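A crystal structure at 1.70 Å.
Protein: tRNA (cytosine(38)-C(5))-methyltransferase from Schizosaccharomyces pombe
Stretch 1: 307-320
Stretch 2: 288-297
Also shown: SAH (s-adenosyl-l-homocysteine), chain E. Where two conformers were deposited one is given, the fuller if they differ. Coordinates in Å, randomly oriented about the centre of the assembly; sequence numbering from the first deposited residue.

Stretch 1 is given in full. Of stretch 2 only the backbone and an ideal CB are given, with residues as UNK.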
# COMPACT_ATOMS: atom_id res chain seq x y z
N CYS A 307 10.51 -12.98 1.01
CA CYS A 307 10.76 -11.56 0.82
C CYS A 307 9.54 -10.85 0.23
O CYS A 307 9.32 -9.67 0.51
CB CYS A 307 11.98 -11.36 -0.07
SG CYS A 307 13.53 -11.86 0.73
N MET A 308 8.74 -11.56 -0.57
CA MET A 308 7.53 -10.95 -1.13
C MET A 308 6.54 -10.57 -0.04
O MET A 308 5.88 -9.53 -0.14
CB MET A 308 6.87 -11.89 -2.13
CG MET A 308 7.51 -11.90 -3.51
SD MET A 308 7.60 -10.28 -4.30
CE MET A 308 5.88 -9.82 -4.43
N TYR A 309 6.40 -11.40 1.00
CA TYR A 309 5.54 -11.02 2.12
C TYR A 309 5.97 -9.68 2.70
O TYR A 309 5.13 -8.85 3.07
CB TYR A 309 5.58 -12.07 3.23
CG TYR A 309 4.82 -13.35 3.01
CD1 TYR A 309 3.43 -13.36 2.94
CD2 TYR A 309 5.48 -14.57 2.96
CE1 TYR A 309 2.72 -14.54 2.78
CE2 TYR A 309 4.78 -15.76 2.79
CZ TYR A 309 3.41 -15.74 2.71
OH TYR A 309 2.70 -16.91 2.56
N ARG A 310 7.29 -9.44 2.79
CA ARG A 310 7.76 -8.19 3.37
C ARG A 310 7.45 -7.02 2.45
O ARG A 310 7.06 -5.94 2.92
CB ARG A 310 9.26 -8.28 3.65
CG ARG A 310 9.62 -9.47 4.51
CD ARG A 310 11.10 -9.50 4.86
NE ARG A 310 11.42 -10.68 5.66
CZ ARG A 310 12.31 -11.61 5.31
NH1 ARG A 310 13.00 -11.48 4.19
NH2 ARG A 310 12.52 -12.65 6.10
N LEU A 311 7.63 -7.20 1.14
CA LEU A 311 7.34 -6.13 0.19
C LEU A 311 5.85 -5.85 0.14
O LEU A 311 5.43 -4.69 0.07
CB LEU A 311 7.87 -6.51 -1.19
CG LEU A 311 9.39 -6.66 -1.31
CD1 LEU A 311 9.80 -7.16 -2.70
CD2 LEU A 311 10.07 -5.34 -0.98
N LEU A 312 5.03 -6.91 0.15
CA LEU A 312 3.58 -6.73 0.13
C LEU A 312 3.09 -6.07 1.41
O LEU A 312 2.16 -5.25 1.38
CB LEU A 312 2.90 -8.08 -0.09
CG LEU A 312 2.99 -8.59 -1.53
CD1 LEU A 312 2.65 -10.09 -1.62
CD2 LEU A 312 2.08 -7.77 -2.44
N GLY A 313 3.71 -6.40 2.54
CA GLY A 313 3.32 -5.83 3.82
C GLY A 313 3.42 -4.32 3.86
O GLY A 313 2.73 -3.68 4.67
N ASN A 314 4.27 -3.73 3.01
CA ASN A 314 4.45 -2.29 2.92
C ASN A 314 3.80 -1.68 1.68
O ASN A 314 4.08 -0.52 1.37
CB ASN A 314 5.94 -1.95 2.91
CG ASN A 314 6.59 -2.16 4.24
OD1 ASN A 314 5.96 -1.96 5.28
ND2 ASN A 314 7.86 -2.55 4.23
N SER A 315 2.95 -2.42 0.98
CA SER A 315 2.37 -1.97 -0.28
C SER A 315 0.99 -1.35 -0.06
O SER A 315 0.35 -1.55 0.97
CB SER A 315 2.27 -3.13 -1.27
OG SER A 315 3.54 -3.64 -1.61
N ILE A 316 0.55 -0.60 -1.06
CA ILE A 316 -0.78 0.01 -1.03
C ILE A 316 -1.82 -1.03 -1.39
O ILE A 316 -1.49 -2.12 -1.86
CB ILE A 316 -0.86 1.20 -2.00
CG1 ILE A 316 -0.63 0.70 -3.44
CG2 ILE A 316 0.13 2.27 -1.61
CD1 ILE A 316 -1.05 1.65 -4.52
N ASN A 317 -3.10 -0.68 -1.22
CA ASN A 317 -4.17 -1.39 -1.89
C ASN A 317 -4.37 -0.76 -3.26
O ASN A 317 -4.75 0.42 -3.36
CB ASN A 317 -5.46 -1.38 -1.08
CG ASN A 317 -6.54 -2.21 -1.73
OD1 ASN A 317 -7.06 -1.84 -2.79
ND2 ASN A 317 -6.86 -3.36 -1.14
N VAL A 318 -4.14 -1.55 -4.31
CA VAL A 318 -4.15 -1.07 -5.69
C VAL A 318 -5.55 -0.64 -6.11
O VAL A 318 -5.72 0.34 -6.86
CB VAL A 318 -3.60 -2.18 -6.62
CG1 VAL A 318 -3.78 -1.80 -8.08
CG2 VAL A 318 -2.13 -2.45 -6.30
N LYS A 319 -6.58 -1.36 -5.65
CA LYS A 319 -7.96 -1.02 -5.99
C LYS A 319 -8.35 0.34 -5.43
O LYS A 319 -8.83 1.21 -6.17
CB LYS A 319 -8.91 -2.11 -5.48
CG LYS A 319 -9.33 -3.12 -6.52
CD LYS A 319 -10.19 -2.47 -7.60
CE LYS A 319 -10.45 -3.43 -8.74
NZ LYS A 319 -11.00 -2.73 -9.93
N VAL A 320 -8.17 0.54 -4.12
CA VAL A 320 -8.52 1.82 -3.50
C VAL A 320 -7.79 2.97 -4.18
O VAL A 320 -8.40 4.00 -4.51
CB VAL A 320 -8.23 1.78 -1.99
CG1 VAL A 320 -8.54 3.14 -1.36
CG2 VAL A 320 -9.06 0.69 -1.30
N UNK A 288 -3.41 -10.65 -4.04
CA UNK A 288 -4.79 -10.54 -4.52
C UNK A 288 -5.64 -9.71 -3.57
O UNK A 288 -6.41 -8.84 -4.00
CB UNK A 288 -5.41 -11.93 -4.69
N UNK A 289 -5.51 -9.94 -2.26
CA UNK A 289 -6.29 -9.16 -1.31
C UNK A 289 -5.91 -7.69 -1.34
O UNK A 289 -6.72 -6.83 -0.98
CB UNK A 289 -6.11 -9.72 0.10
N UNK A 290 -4.69 -7.37 -1.77
CA UNK A 290 -4.26 -5.98 -1.89
C UNK A 290 -4.52 -5.41 -3.28
O UNK A 290 -4.13 -4.27 -3.55
CB UNK A 290 -2.77 -5.86 -1.56
N UNK A 291 -5.18 -6.16 -4.15
CA UNK A 291 -5.60 -5.67 -5.45
C UNK A 291 -4.59 -5.80 -6.57
O UNK A 291 -4.83 -5.26 -7.66
CB UNK A 291 -5.99 -4.20 -5.32
N UNK A 292 -3.49 -6.50 -6.36
CA UNK A 292 -2.51 -6.67 -7.42
C UNK A 292 -3.03 -7.66 -8.45
O UNK A 292 -3.70 -8.64 -8.10
CB UNK A 292 -1.17 -7.14 -6.85
N UNK A 293 -2.76 -7.43 -9.74
CA UNK A 293 -3.26 -8.35 -10.77
C UNK A 293 -2.44 -9.64 -10.80
O UNK A 293 -1.35 -9.74 -10.22
CB UNK A 293 -3.23 -7.68 -12.14
N UNK A 294 -2.99 -10.63 -11.50
CA UNK A 294 -2.32 -11.92 -11.62
C UNK A 294 -0.99 -11.82 -12.36
O UNK A 294 -0.13 -12.69 -12.18
CB UNK A 294 -3.23 -12.92 -12.34
N UNK A 295 -0.81 -10.79 -13.19
CA UNK A 295 0.44 -10.61 -13.91
C UNK A 295 1.63 -10.32 -12.99
O UNK A 295 2.77 -10.49 -13.43
CB UNK A 295 0.29 -9.47 -14.92
N UNK A 296 1.39 -9.87 -11.76
CA UNK A 296 2.49 -9.68 -10.81
C UNK A 296 3.24 -10.99 -10.63
O UNK A 296 2.66 -12.00 -10.25
CB UNK A 296 1.97 -9.17 -9.46
N UNK A 297 4.54 -10.96 -10.92
CA UNK A 297 5.35 -12.17 -10.89
C UNK A 297 6.64 -11.91 -10.14
O UNK A 297 7.17 -10.79 -10.14
CB UNK A 297 5.65 -12.67 -12.31
N SAH E . 4.14 2.22 -2.33
CA SAH E . 5.04 1.13 -2.66
CB SAH E . 5.89 0.72 -1.46
CG SAH E . 6.08 1.87 -0.48
SD SAH E . 6.75 1.35 1.07
C SAH E . 4.26 -0.03 -3.19
O SAH E . 3.03 0.11 -3.35
OXT SAH E . 4.89 -1.08 -3.46
C5' SAH E . 7.95 2.63 1.19
C4' SAH E . 9.06 2.37 0.17
O4' SAH E . 9.91 3.51 0.18
C3' SAH E . 9.91 1.15 0.51
O3' SAH E . 10.01 0.30 -0.64
C2' SAH E . 11.30 1.72 0.80
O2' SAH E . 12.35 0.91 0.26
C1' SAH E . 11.26 3.07 0.11
N9 SAH E . 12.06 4.13 0.77
C8 SAH E . 12.09 4.43 2.08
N7 SAH E . 12.94 5.47 2.31
C5 SAH E . 13.47 5.84 1.13
C6 SAH E . 14.43 6.86 0.67
N6 SAH E . 15.01 7.71 1.54
N1 SAH E . 14.70 6.90 -0.66
C2 SAH E . 14.12 6.06 -1.53
N3 SAH E . 13.24 5.10 -1.18
C4 SAH E . 12.89 4.95 0.12

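Position 288 lies in the last turn of a helix, with nothing of stretch 1 near its ideal CB, so this contact leaves the choice open. It is R288, whose NE donates to an acid at 294, within the stretch.

Position 289 points its CA-to-CB bond away from stretch 1; only its backbone faces the contact, and many side chains would do. The residue is L289. Its carbonyl O receives a hydrogen bond from water 1 at 2.9 Å, and that water accepts from N317 ND2 at 2.7 Å, bridging the two stretches.

At 290 the chain leaves the helix, and its backbone carries a direct hydrogen bond across the contact: V318 N donates to the carbonyl O of 290 at 2.8 Å, while N317 CA lies 3.3 Å from that same O in a CA-H...O contact. The ideal CB points sideways, 4.0 Å from I316 O and 5.3 Å from L312 CD2. A long, unbranched apolar chain suits this, or a leucine. The deposited M290 (m, t, t) extends along L312, its SD 3.2 Å from L312 O and 4.3 Å from L312 CB.

Position 291 admits little choice. Its phi/psi of 87/9 would jam a CB against the preceding carbonyl, and the ideal CB, directed toward stretch 1, would clash with K319 N at 2.9 Å. Glycine is called for, and G291 lets the helix start at V318 come close, with V318 CB 3.5 Å from G291 O.

Position 292 points sideways, its ideal CB 4.8 Å from V318 CG2, and beyond it stretch 1 offers L312, S315 and V318. A large apolar group fits: leucine, methionine or an aromatic. It is F292. V318 CG2 sits over one face, 3.7 Å from the ring centroid and 5° off its normal, a CH-pi contact; S315 CB meets the edge, 4.0 Å from F292 CZ, and L312 CD2 lies 4.0 Å from F292 CE1.

Position 293 opens a type I turn, where phi of -76° tolerates proline among others; P293 O accepts from the backbone N of 296 at 3.1 Å. Positions 294 and 295 are out of reach, and stretch 1 sets no preference there: E294 OE1 takes the salt bridge from R288 NE at 2.9 Å, and S295 makes no contact here.

At 296 CA-to-CB turns back toward stretch 1, where M308 offers an apolar end. A medium aliphatic or methionine would reach it; L296 (t, p) brings CD2 to 4.5 Å from M308 CE. Position 297 points away, leaving the choice free, and is E297.

Stretch 2, residues 288-297: RLMGFPESLE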
# COMPACT_ATOMS: atom_id res chain seq x y z
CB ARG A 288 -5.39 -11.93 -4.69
CG ARG A 288 -4.82 -12.73 -5.84
CD ARG A 288 -5.39 -14.13 -5.80
NE ARG A 288 -4.98 -14.95 -6.93
CZ ARG A 288 -5.29 -16.23 -7.07
NH1 ARG A 288 -6.02 -16.84 -6.15
NH2 ARG A 288 -4.89 -16.90 -8.14
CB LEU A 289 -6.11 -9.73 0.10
CG LEU A 289 -6.86 -11.04 0.33
CD1 LEU A 289 -6.25 -11.81 1.50
CD2 LEU A 289 -8.34 -10.77 0.59
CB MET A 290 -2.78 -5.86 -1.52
CG MET A 290 -2.54 -6.17 -0.05
SD MET A 290 -0.82 -5.93 0.44
CE MET A 290 -0.90 -6.33 2.18
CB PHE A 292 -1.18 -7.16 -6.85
CG PHE A 292 -0.40 -6.09 -6.16
CD1 PHE A 292 -0.63 -5.79 -4.83
CD2 PHE A 292 0.57 -5.37 -6.85
CE1 PHE A 292 0.09 -4.79 -4.20
CE2 PHE A 292 1.29 -4.37 -6.23
CZ PHE A 292 1.05 -4.08 -4.91
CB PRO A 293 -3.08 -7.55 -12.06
CG PRO A 293 -1.90 -6.69 -11.78
CD PRO A 293 -2.01 -6.31 -10.32
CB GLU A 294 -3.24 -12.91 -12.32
CG GLU A 294 -4.49 -13.25 -11.53
CD GLU A 294 -4.17 -13.87 -10.18
OE1 GLU A 294 -4.33 -13.19 -9.16
OE2 GLU A 294 -3.75 -15.05 -10.16
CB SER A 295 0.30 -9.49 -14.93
OG SER A 295 0.19 -8.24 -14.28
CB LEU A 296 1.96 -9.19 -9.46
CG LEU A 296 3.01 -9.07 -8.34
CD1 LEU A 296 4.02 -7.99 -8.67
CD2 LEU A 296 2.37 -8.82 -6.98
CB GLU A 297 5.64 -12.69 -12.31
CG GLU A 297 6.64 -11.85 -13.10
CD GLU A 297 7.06 -12.52 -14.39
OE1 GLU A 297 6.19 -13.10 -15.07
OE2 GLU A 297 8.27 -12.47 -14.73
O HOH W 1 -6.04 -4.87 0.98
O HOH W 2 -8.11 -5.59 -3.38
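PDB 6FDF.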